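PDB 3CH0: glycerophosphodiester phosphodiesterase from Cytophaga hutchinsonii ATCC 33406, which belongs to the glycerophosphoryl diester phosphodiesterase family, a group of proteins assigned to the TIM-barrel clan. Local coordinates for residues His166-Phe171 with Pro189-Ser194; Gly135-Thr140 with Phe171-Phe176; Ala180-His185 with Leu210-Ala215; Thr38-Asp43 with Ala129-Asn134. One frame throughout, in Å; residues are numbered along the deposited sequence.

Interaction 1 of 4, residues His166-Phe171 with Pro189-Ser194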
# COMPACT_ATOMS: atom_id res chain seq x y z
N HIS A 166 8.73 -13.95 -9.79
CA HIS A 166 8.89 -14.99 -8.82
C HIS A 166 8.95 -14.49 -7.39
O HIS A 166 9.72 -14.98 -6.56
CB HIS A 166 10.16 -15.82 -9.16
CG HIS A 166 10.08 -16.42 -10.53
ND1 HIS A 166 9.48 -17.64 -10.77
CD2 HIS A 166 10.43 -15.93 -11.74
CE1 HIS A 166 9.51 -17.89 -12.06
NE2 HIS A 166 10.06 -16.87 -12.68
N ILE A 167 8.07 -13.54 -7.08
CA ILE A 167 8.03 -12.98 -5.73
C ILE A 167 6.79 -13.41 -4.88
O ILE A 167 6.59 -12.92 -3.78
CB ILE A 167 8.15 -11.42 -5.73
CG1 ILE A 167 6.96 -10.78 -6.45
CG2 ILE A 167 9.51 -10.95 -6.32
CD1 ILE A 167 6.96 -9.27 -6.37
N THR A 168 6.05 -14.39 -5.36
CA THR A 168 4.85 -14.87 -4.68
C THR A 168 4.99 -15.08 -3.19
O THR A 168 4.15 -14.62 -2.44
CB THR A 168 4.38 -16.20 -5.33
OG1 THR A 168 4.11 -15.93 -6.70
CG2 THR A 168 3.18 -16.81 -4.59
N ASP A 169 6.05 -15.75 -2.75
CA ASP A 169 6.14 -16.11 -1.34
C ASP A 169 6.55 -14.95 -0.44
O ASP A 169 6.56 -15.11 0.76
CB ASP A 169 7.05 -17.31 -1.12
CG ASP A 169 6.50 -18.58 -1.76
OD1 ASP A 169 5.26 -18.70 -1.94
OD2 ASP A 169 7.33 -19.46 -2.05
N ARG A 170 6.89 -13.81 -1.04
CA ARG A 170 7.23 -12.59 -0.29
C ARG A 170 6.20 -11.46 -0.54
O ARG A 170 6.48 -10.32 -0.26
CB ARG A 170 8.65 -12.12 -0.62
CG ARG A 170 9.67 -12.99 0.08
CD ARG A 170 11.10 -12.63 -0.20
NE ARG A 170 11.48 -12.94 -1.56
CZ ARG A 170 11.80 -12.07 -2.51
NH1 ARG A 170 11.85 -10.75 -2.31
NH2 ARG A 170 12.15 -12.52 -3.71
N PHE A 171 5.04 -11.84 -1.08
CA PHE A 171 4.04 -10.90 -1.50
C PHE A 171 2.76 -11.05 -0.69
O PHE A 171 2.25 -12.16 -0.51
CB PHE A 171 3.67 -11.05 -2.98
CG PHE A 171 3.17 -9.75 -3.56
CD1 PHE A 171 1.83 -9.39 -3.41
CD2 PHE A 171 4.03 -8.85 -4.17
CE1 PHE A 171 1.39 -8.11 -3.86
CE2 PHE A 171 3.56 -7.64 -4.63
CZ PHE A 171 2.27 -7.29 -4.48
N PRO A 189 -4.61 -18.88 -4.58
CA PRO A 189 -4.56 -19.15 -3.14
C PRO A 189 -3.19 -19.15 -2.51
O PRO A 189 -3.10 -19.12 -1.28
CB PRO A 189 -5.19 -20.54 -3.02
CG PRO A 189 -5.02 -21.10 -4.36
CD PRO A 189 -5.13 -20.03 -5.34
N ASP A 190 -2.12 -19.16 -3.32
CA ASP A 190 -0.77 -19.14 -2.78
C ASP A 190 -0.28 -17.74 -2.39
O ASP A 190 0.81 -17.58 -1.78
CB ASP A 190 0.26 -19.83 -3.69
CG ASP A 190 0.31 -19.27 -5.10
OD1 ASP A 190 -0.66 -18.63 -5.57
OD2 ASP A 190 1.35 -19.55 -5.78
N ILE A 191 -1.07 -16.70 -2.71
CA ILE A 191 -0.65 -15.35 -2.38
C ILE A 191 -1.37 -14.88 -1.13
O ILE A 191 -2.58 -14.92 -1.06
CB ILE A 191 -0.90 -14.39 -3.52
CG1 ILE A 191 -0.09 -14.80 -4.76
CG2 ILE A 191 -0.63 -12.90 -3.07
CD1 ILE A 191 -0.48 -14.01 -6.00
N LYS A 192 -0.61 -14.58 -0.09
CA LYS A 192 -1.14 -14.14 1.20
C LYS A 192 -2.03 -12.90 1.00
O LYS A 192 -1.67 -12.05 0.20
CB LYS A 192 -0.05 -13.76 2.19
CG LYS A 192 0.73 -14.95 2.74
CD LYS A 192 1.75 -14.53 3.83
CE LYS A 192 2.89 -13.63 3.29
NZ LYS A 192 3.73 -14.27 2.26
N LEU A 193 -3.17 -12.82 1.72
CA LEU A 193 -4.05 -11.67 1.63
C LEU A 193 -4.11 -10.92 2.94
O LEU A 193 -4.13 -11.51 4.03
CB LEU A 193 -5.43 -12.11 1.19
CG LEU A 193 -5.51 -12.87 -0.12
CD1 LEU A 193 -6.98 -13.23 -0.42
CD2 LEU A 193 -4.92 -12.05 -1.29
N SER A 194 -4.23 -9.59 2.82
CA SER A 194 -4.51 -8.74 3.90
C SER A 194 -5.83 -7.98 3.70
O SER A 194 -6.08 -7.33 2.66
CB SER A 194 -3.38 -7.71 4.05
OG SER A 194 -3.74 -6.72 5.05
O HOH W 1 2.37 -14.79 -0.28
O HOH W 2 1.40 -16.96 -7.56
O HOH W 3 3.06 -17.71 -0.76

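Interaction 2 of 4, residues Gly135-Thr140 with Phe171-Phe176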
# COMPACT_ATOMS: atom_id res chain seq x y z
N GLY A 135 1.01 -5.03 -1.43
CA GLY A 135 0.45 -4.24 -2.51
C GLY A 135 -1.05 -4.18 -2.49
O GLY A 135 -1.69 -5.21 -2.44
N GLU A 136 -1.56 -2.95 -2.58
CA GLU A 136 -3.01 -2.69 -2.45
C GLU A 136 -3.67 -2.59 -3.79
O GLU A 136 -3.31 -1.77 -4.61
CB GLU A 136 -3.29 -1.42 -1.62
CG GLU A 136 -4.80 -1.22 -1.33
CD GLU A 136 -5.14 -0.14 -0.36
OE1 GLU A 136 -4.25 0.39 0.32
OE2 GLU A 136 -6.37 0.21 -0.34
N ILE A 137 -4.67 -3.43 -4.03
CA ILE A 137 -5.57 -3.26 -5.15
C ILE A 137 -6.60 -2.20 -4.86
O ILE A 137 -7.48 -2.42 -4.03
CB ILE A 137 -6.21 -4.62 -5.63
CG1 ILE A 137 -5.06 -5.43 -6.26
CG2 ILE A 137 -7.34 -4.43 -6.63
CD1 ILE A 137 -5.45 -6.58 -7.20
N LYS A 138 -6.41 -1.05 -5.49
CA LYS A 138 -7.28 0.07 -5.30
C LYS A 138 -8.55 0.06 -6.17
O LYS A 138 -8.73 0.90 -7.03
CB LYS A 138 -6.48 1.37 -5.52
CG LYS A 138 -5.48 1.66 -4.42
CD LYS A 138 -6.14 2.10 -3.11
CE LYS A 138 -5.24 2.68 -2.03
NZ LYS A 138 -5.97 2.87 -0.67
N SER A 139 -9.43 -0.91 -5.88
CA SER A 139 -10.69 -1.09 -6.61
C SER A 139 -11.84 -0.71 -5.69
O SER A 139 -11.77 -0.90 -4.44
CB SER A 139 -10.85 -2.54 -7.10
OG SER A 139 -10.75 -3.45 -6.01
N THR A 140 -12.91 -0.22 -6.32
CA THR A 140 -14.19 -0.06 -5.67
C THR A 140 -15.26 -0.46 -6.69
O THR A 140 -15.07 -0.37 -7.90
CB THR A 140 -14.49 1.38 -5.19
OG1 THR A 140 -14.77 2.22 -6.30
CG2 THR A 140 -13.32 1.95 -4.35
N PHE A 171 5.04 -11.84 -1.08
CA PHE A 171 4.04 -10.90 -1.50
C PHE A 171 2.76 -11.05 -0.69
O PHE A 171 2.25 -12.16 -0.51
CB PHE A 171 3.67 -11.05 -2.98
CG PHE A 171 3.17 -9.75 -3.56
CD1 PHE A 171 1.83 -9.39 -3.41
CD2 PHE A 171 4.03 -8.85 -4.17
CE1 PHE A 171 1.39 -8.11 -3.86
CE2 PHE A 171 3.56 -7.64 -4.63
CZ PHE A 171 2.27 -7.29 -4.48
N THR A 172 2.23 -9.93 -0.19
CA THR A 172 0.87 -9.90 0.34
C THR A 172 0.04 -8.94 -0.47
O THR A 172 0.51 -7.86 -0.78
CB THR A 172 0.86 -9.41 1.82
OG1 THR A 172 1.73 -10.27 2.58
CG2 THR A 172 -0.55 -9.40 2.43
N LEU A 173 -1.16 -9.37 -0.84
CA LEU A 173 -2.09 -8.56 -1.63
C LEU A 173 -3.13 -8.05 -0.63
O LEU A 173 -3.78 -8.84 0.05
CB LEU A 173 -2.77 -9.39 -2.73
CG LEU A 173 -3.56 -8.66 -3.79
CD1 LEU A 173 -4.84 -8.01 -3.20
CD2 LEU A 173 -2.66 -7.68 -4.62
N GLN A 174 -3.24 -6.73 -0.53
CA GLN A 174 -4.16 -6.12 0.41
C GLN A 174 -5.25 -5.40 -0.32
O GLN A 174 -5.08 -4.92 -1.44
CB GLN A 174 -3.49 -5.15 1.38
CG GLN A 174 -2.79 -4.02 0.68
CD GLN A 174 -2.03 -3.03 1.58
OE1 GLN A 174 -2.39 -2.83 2.75
NE2 GLN A 174 -1.07 -2.29 0.96
N SER A 175 -6.45 -5.37 0.26
CA SER A 175 -7.51 -4.57 -0.33
C SER A 175 -8.61 -4.30 0.68
O SER A 175 -8.86 -5.09 1.58
CB SER A 175 -8.13 -5.24 -1.57
OG SER A 175 -8.92 -4.36 -2.32
N PHE A 176 -9.28 -3.16 0.48
CA PHE A 176 -10.56 -2.92 1.15
C PHE A 176 -11.70 -3.65 0.46
O PHE A 176 -12.82 -3.78 1.05
CB PHE A 176 -10.93 -1.44 1.10
CG PHE A 176 -10.17 -0.59 2.06
CD1 PHE A 176 -10.53 -0.50 3.39
CD2 PHE A 176 -9.12 0.17 1.64
CE1 PHE A 176 -9.83 0.28 4.27
CE2 PHE A 176 -8.44 0.98 2.54
CZ PHE A 176 -8.78 0.99 3.86
O HOH W 4 -8.22 -1.23 -1.51

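Interaction 3 of 4, residues Ala180-His185 with Leu210-Ala215. With EDO (1,2-ethanediol), chain F.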
# COMPACT_ATOMS: atom_id res chain seq x y z
N ALA A 180 -12.17 -8.24 -4.52
CA ALA A 180 -10.80 -8.50 -4.97
C ALA A 180 -10.19 -9.60 -4.05
O ALA A 180 -9.51 -10.52 -4.53
CB ALA A 180 -9.94 -7.23 -4.90
N LEU A 181 -10.46 -9.57 -2.72
CA LEU A 181 -9.95 -10.61 -1.83
C LEU A 181 -10.53 -12.01 -2.17
O LEU A 181 -9.84 -13.00 -2.19
CB LEU A 181 -10.16 -10.23 -0.38
CG LEU A 181 -9.52 -8.92 0.05
CD1 LEU A 181 -9.99 -8.55 1.47
CD2 LEU A 181 -8.00 -9.01 -0.09
N GLU A 182 -11.84 -12.04 -2.45
CA GLU A 182 -12.47 -13.32 -2.80
C GLU A 182 -11.87 -13.89 -4.09
O GLU A 182 -11.62 -15.11 -4.21
CB GLU A 182 -13.99 -13.19 -2.95
CG GLU A 182 -14.71 -12.86 -1.66
CD GLU A 182 -14.79 -13.96 -0.63
OE1 GLU A 182 -14.38 -15.13 -0.86
OE2 GLU A 182 -15.32 -13.65 0.49
N TYR A 183 -11.71 -13.03 -5.09
CA TYR A 183 -11.16 -13.43 -6.39
C TYR A 183 -9.76 -13.98 -6.22
O TYR A 183 -9.37 -15.05 -6.72
CB TYR A 183 -11.16 -12.26 -7.36
CG TYR A 183 -10.61 -12.66 -8.70
CD1 TYR A 183 -11.42 -13.27 -9.63
CD2 TYR A 183 -9.26 -12.51 -8.99
CE1 TYR A 183 -10.93 -13.67 -10.86
CE2 TYR A 183 -8.75 -12.87 -10.25
CZ TYR A 183 -9.60 -13.48 -11.19
OH TYR A 183 -9.15 -13.89 -12.43
N MSE A 184 -8.92 -13.22 -5.51
CA MSE A 184 -7.55 -13.67 -5.23
C MSE A 184 -7.50 -14.99 -4.50
O MSE A 184 -6.71 -15.89 -4.84
CB MSE A 184 -6.80 -12.66 -4.37
CG MSE A 184 -6.50 -11.33 -5.01
SE MSE A 184 -5.20 -11.48 -6.46
CE MSE A 184 -3.74 -12.20 -5.45
N HIS A 185 -8.35 -15.15 -3.49
CA HIS A 185 -8.34 -16.35 -2.70
C HIS A 185 -8.73 -17.56 -3.50
O HIS A 185 -8.13 -18.64 -3.32
CB HIS A 185 -9.30 -16.17 -1.56
CG HIS A 185 -9.40 -17.37 -0.66
ND1 HIS A 185 -8.37 -17.80 0.14
CD2 HIS A 185 -10.45 -18.19 -0.42
CE1 HIS A 185 -8.78 -18.87 0.82
NE2 HIS A 185 -10.04 -19.10 0.52
N LEU A 210 -16.21 -11.79 4.57
CA LEU A 210 -15.38 -12.66 3.72
C LEU A 210 -15.78 -14.11 3.95
O LEU A 210 -16.24 -14.45 5.04
CB LEU A 210 -13.88 -12.53 4.05
CG LEU A 210 -13.22 -11.20 3.67
CD1 LEU A 210 -11.80 -11.16 4.25
CD2 LEU A 210 -13.21 -10.98 2.20
N SER A 211 -15.57 -14.95 2.95
CA SER A 211 -15.86 -16.37 3.04
C SER A 211 -14.72 -17.23 3.61
O SER A 211 -14.84 -18.45 3.74
CB SER A 211 -16.21 -16.90 1.64
OG SER A 211 -15.03 -17.02 0.84
N PHE A 212 -13.62 -16.59 4.00
CA PHE A 212 -12.42 -17.26 4.43
C PHE A 212 -11.70 -16.32 5.38
O PHE A 212 -12.01 -15.11 5.47
CB PHE A 212 -11.52 -17.56 3.22
CG PHE A 212 -11.01 -16.33 2.56
CD1 PHE A 212 -11.78 -15.63 1.68
CD2 PHE A 212 -9.70 -15.89 2.82
CE1 PHE A 212 -11.30 -14.44 1.11
CE2 PHE A 212 -9.21 -14.72 2.22
CZ PHE A 212 -10.02 -14.02 1.37
N THR A 213 -10.71 -16.87 6.05
CA THR A 213 -9.90 -16.11 7.01
C THR A 213 -8.62 -15.72 6.28
O THR A 213 -7.83 -16.58 5.90
CB THR A 213 -9.56 -16.96 8.25
OG1 THR A 213 -10.78 -17.37 8.86
CG2 THR A 213 -8.73 -16.15 9.24
N PRO A 214 -8.38 -14.41 6.12
CA PRO A 214 -7.17 -13.96 5.44
C PRO A 214 -5.94 -14.10 6.33
O PRO A 214 -6.04 -14.32 7.54
CB PRO A 214 -7.46 -12.46 5.18
CG PRO A 214 -8.33 -12.08 6.34
CD PRO A 214 -9.20 -13.31 6.60
N ALA A 215 -4.77 -13.95 5.73
CA ALA A 215 -3.54 -13.99 6.49
C ALA A 215 -3.36 -12.85 7.53
O ALA A 215 -2.80 -13.06 8.63
CB ALA A 215 -2.32 -14.02 5.58
C1 EDO F . -15.10 -17.70 7.81
O1 EDO F . -13.81 -18.21 7.44
C2 EDO F . -15.34 -16.36 7.12
O2 EDO F . -16.53 -15.69 7.55

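Interaction 4 of 4, residues Thr38-Asp43 with Ala129-Asn134. With EDO (1,2-ethanediol), chain O.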
# COMPACT_ATOMS: atom_id res chain seq x y z
N THR A 38 11.03 -4.16 6.71
CA THR A 38 10.73 -5.52 6.40
C THR A 38 9.99 -5.61 5.04
O THR A 38 10.19 -6.55 4.26
CB THR A 38 9.78 -6.08 7.47
OG1 THR A 38 10.23 -5.76 8.78
CG2 THR A 38 9.58 -7.61 7.26
N THR A 39 9.11 -4.63 4.80
CA THR A 39 8.11 -4.67 3.73
C THR A 39 7.94 -3.30 3.11
O THR A 39 7.87 -2.28 3.84
CB THR A 39 6.77 -5.09 4.34
OG1 THR A 39 6.92 -6.38 4.97
CG2 THR A 39 5.61 -5.20 3.30
N LEU A 40 7.89 -3.29 1.79
CA LEU A 40 7.48 -2.10 1.05
C LEU A 40 5.96 -2.21 0.90
O LEU A 40 5.47 -3.20 0.35
CB LEU A 40 8.11 -2.07 -0.31
CG LEU A 40 9.66 -2.15 -0.35
CD1 LEU A 40 10.15 -2.19 -1.81
CD2 LEU A 40 10.23 -0.94 0.38
N GLU A 41 5.25 -1.20 1.35
CA GLU A 41 3.82 -1.09 1.23
C GLU A 41 3.49 -0.08 0.10
O GLU A 41 4.16 0.96 -0.07
CB GLU A 41 3.18 -0.69 2.56
CG GLU A 41 1.65 -0.71 2.60
CD GLU A 41 0.97 0.42 1.88
OE1 GLU A 41 1.54 1.52 1.61
OE2 GLU A 41 -0.24 0.29 1.58
N PHE A 42 2.50 -0.37 -0.74
CA PHE A 42 2.25 0.48 -1.89
C PHE A 42 0.90 0.12 -2.48
O PHE A 42 0.27 -0.83 -2.09
CB PHE A 42 3.35 0.32 -2.96
CG PHE A 42 3.59 -1.12 -3.31
CD1 PHE A 42 4.47 -1.89 -2.58
CD2 PHE A 42 2.92 -1.73 -4.39
CE1 PHE A 42 4.65 -3.22 -2.84
CE2 PHE A 42 3.06 -3.07 -4.66
CZ PHE A 42 3.94 -3.81 -3.89
N ASP A 43 0.48 0.93 -3.45
CA ASP A 43 -0.86 0.92 -4.03
C ASP A 43 -0.75 0.73 -5.52
O ASP A 43 0.20 1.22 -6.14
CB ASP A 43 -1.46 2.27 -3.76
CG ASP A 43 -1.41 2.64 -2.31
OD1 ASP A 43 -2.06 1.93 -1.53
OD2 ASP A 43 -0.82 3.67 -1.91
N ALA A 129 17.03 -9.83 -1.67
CA ALA A 129 16.27 -11.03 -1.93
C ALA A 129 15.33 -11.35 -0.78
O ALA A 129 14.58 -12.29 -0.89
CB ALA A 129 17.23 -12.24 -2.16
N LYS A 130 15.39 -10.61 0.33
CA LYS A 130 14.53 -10.89 1.48
C LYS A 130 13.36 -9.89 1.66
O LYS A 130 12.47 -10.13 2.45
CB LYS A 130 15.36 -10.96 2.76
CG LYS A 130 16.38 -12.17 2.80
N ILE A 131 13.40 -8.81 0.91
CA ILE A 131 12.34 -7.78 1.02
C ILE A 131 10.96 -8.40 0.77
O ILE A 131 10.78 -9.26 -0.09
CB ILE A 131 12.58 -6.58 0.06
CG1 ILE A 131 11.64 -5.40 0.35
CG2 ILE A 131 12.48 -7.03 -1.42
CD1 ILE A 131 11.85 -4.73 1.70
N GLN A 132 9.97 -7.93 1.51
CA GLN A 132 8.59 -8.31 1.33
C GLN A 132 7.80 -7.12 0.76
O GLN A 132 8.23 -5.96 0.83
CB GLN A 132 8.01 -8.84 2.65
CG GLN A 132 8.62 -10.15 3.04
CD GLN A 132 8.27 -10.63 4.40
OE1 GLN A 132 9.07 -10.49 5.34
NE2 GLN A 132 7.09 -11.19 4.55
N TYR A 133 6.63 -7.44 0.19
CA TYR A 133 5.78 -6.50 -0.50
C TYR A 133 4.36 -6.62 0.08
O TYR A 133 3.88 -7.72 0.30
CB TYR A 133 5.71 -6.88 -1.97
CG TYR A 133 7.01 -6.92 -2.69
CD1 TYR A 133 7.82 -8.08 -2.68
CD2 TYR A 133 7.46 -5.83 -3.41
CE1 TYR A 133 9.03 -8.09 -3.35
CE2 TYR A 133 8.63 -5.86 -4.15
CZ TYR A 133 9.45 -6.98 -4.08
OH TYR A 133 10.63 -6.95 -4.83
N ASN A 134 3.69 -5.47 0.21
CA ASN A 134 2.30 -5.43 0.57
C ASN A 134 1.65 -4.47 -0.40
O ASN A 134 1.77 -3.22 -0.26
CB ASN A 134 2.15 -4.96 2.01
CG ASN A 134 0.73 -5.05 2.51
OD1 ASN A 134 -0.15 -5.57 1.77
ND2 ASN A 134 0.44 -4.43 3.67
C1 EDO O . 6.19 -10.91 8.53
O1 EDO O . 5.98 -11.24 7.15
C2 EDO O . 7.59 -10.33 8.80
O2 EDO O . 8.61 -11.23 8.30
O HOH W 5 11.57 -8.83 4.81

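Interaction 1 of 4, residues His166-Phe171 with Pro189-Ser194
Thr168 makes the first touch, its methyl resting against both the carboxylate of Asp190 and the side chain of Ile191. The methyl is anti to the backbone N, which sends CG2 across: it stands 3.5 Å from Asp190 OD2 and 3.8 Å from Ile191 CG1, and the Thr168 and Asp190 side chains cross at about a right angle. The hydroxyl of Thr168 reaches Asp190 by way of a water, which donates to OD2 at 3.1 Å. Asp169, which with Thr168 forms a short 3-10 turn, contributes its carbonyl. Lys192 NZ approaches Asp169 O to 3.3 Å, a place it attains because its side chain is bent at chi3 and again at chi4 (-62°). Asp169 is modelled in two conformers, so the water link from its carboxylate to Asp190 O is doubtful. Phe171 closes the turn and begins the next strand. Its CD1 meets Ile191 CG2 at 4.3 Å, the methyl approaching the ring obliquely, while Ile162 of helix 151-164 packs on the same side chain. Between the segments sits another water that accepts from Lys192 N at 3.0 Å and from Lys192 NZ at 2.9 Å. Thr168 O and Phe171 O are among the acceptors competing for its two protons. The small apolar core of Phe171 and Ile191 is thus bordered by a hydrated polar margin, where solvent mediates between the loop before strand 171-175 and the entry to strand 192-197, and the lysine ammonium probably offsets the surrounding carbonyl oxygens.

Interaction 2 of 4, residues Gly135-Thr140 with Phe171-Phe176
Ser175 and Ile137 meet where the regular pairing of two parallel strands gives way to a side chain and a water. Ser175 OG donates to Ile137 O at 3.0 Å, in the carbonyl plane, and a water that accepts from Phe176 N donates to the same oxygen and to Glu136 OE2. Before this point the pairing is ordinary: Gly135 N to Thr172 O, Gln174 N to Gly135 O and Ile137 N to Gln174 O. Gln174 CG occupies the crowded position between backbone N and carbonyl carbon (chi1 59°), which lays it 3.5 Å from Glu136 CB; its NE2 goes on to Glu41. Lys138 NZ forms a salt bridge with Glu136 OE2 at 2.7 Å, coming from above the carboxylate plane, and OE2 also lies at the edge of the Phe176 ring, 3.4 Å from CD2. Glu136 and Lys138 both bind a citric acid molecule. On the face of the sheet carrying Leu173, its CD2 packs 3.7 Å from Ile137 CG1. Helix 151-164 links the strands as a beta-alpha-beta crossover and meets Ile137 through Phe154 and Cys155, helix 178-187 touches Leu173 and Ser175, and strand 192-197 pairs with Leu173.

Interaction 3 of 4, residues Ala180-His185 with Leu210-Ala215
Glu182 and Ser211 form the polar part of this contact, a pair of hydrogen bonds between helix 178-187 and the loop ahead of strand 216-219. Ser211 OG donates to Glu182 OE1 at 2.6 Å and Ser211 N to Glu182 OE2 at 2.8 Å. Each carboxylate oxygen uses its syn lone pair, on the side of the other oxygen, and the bend of the glutamate at chi2 (-71°) starts its turn toward the loop. A molecule of 1,2-ethanediol, probably from the crystallisation liquor, makes a weak hydrogen bond to Thr213 OG1.

Aromatic stacking comes next. The rings of His185 and Phe212 lie face to face, their centroids 3.8 Å apart and their planes only 5° from parallel, while the two side chains slide past each other in opposite directions. In consequence each ring also covers the other's CB: His185 CB sits over the Phe212 face at 3.9 Å from the ring centroid, and Phe212 CB over the imidazole. Glu182 OE1 meets the Phe212 ring at its edge, 3.7 Å from CD1.

Apolar packing completes the account. Leu181 CB lies 4.1 Å from Leu210 CD2 and 4.2 Å from Phe212 CZ, and Tyr195 of strand 192-197 touches both leucines.

One serine therefore holds both oxygens of the carboxylate, which would fix the rotation of that group, and the stack would restrict the imidazole to a plane nearly parallel to the phenyl ring. The two bonds from Ser211 probably favour the ionised form of Glu182, whose negative charge would also suit the positively polarised edge of Phe212.

Interaction 4 of 4, residues Thr38-Asp43 with Ala129-Asn134
Phe42 and Asn134 pair a ring with a carbonyl: Asn134 O stands 3.8 Å above one face of the ring, offset toward its rim, while Tyr133 CB lies in plane at the ring's edge. Phe42 CG, set between its own backbone N and carbonyl carbon (chi1 51°), comes within 4.1 Å of Asn134 O. The Tyr133 ring in turn receives Phe42 CE1 at its edge, 3.9 Å from CD2. Glu41 and Asn134 bring a carboxylate and an amide into the same region, their planes 88° apart; their polar ends look to other partners, Glu41 to Gln174 and Arg15, Asn134 to Gln12.

The amide of Gln132 grips a molecule of 1,2-ethanediol at both ends, NE2 donating to O1 at 2.8 Å and OE1 accepting from O2 at 3.1 Å. Beside it, Thr38 runs in the same direction, its CG2 3.5 Å from Gln132 OE1. Leu40 crosses Ile131 at about a right angle, with CG 3.9 Å from CG1.

Backbone bonds alternate between the strands, from Gln132 N to Thr38 O, Leu40 N to Gln132 O, Asn134 N to Leu40 O and Phe42 N to Asn134 O. Leu40 and Tyr133 turn to helix 117-127, whereas Thr39, Glu41 and Asn134 face inward, toward strand 10-13 and a citric acid molecule beside Glu41. Adjacent parallel strands with helices packed outside are the building plan of a TIM barrel.

In the fold
Interactions 2 and 4 are successive seams of one curled sheet: strand 132-137 pairs with strand 39-46 in interaction 4 and with strand 171-175 in interaction 2, their centres about 13 Å apart. Interaction 1, its centre about 12 Å from that of interaction 2, shares Phe171 with it and continues to strand 192-197. Helix 178-187, between those last two strands in sequence, brings in interaction 3, its centre about 11 Å from that of interaction 2 but about 20 Å from that of interaction 4. Along the chain interaction 4 closes before the other three open; interaction 1 alternates with both 2 and 3, and 2 closes before 3. The series thus follows the barrel wall from strand to strand, then out to its helical layer.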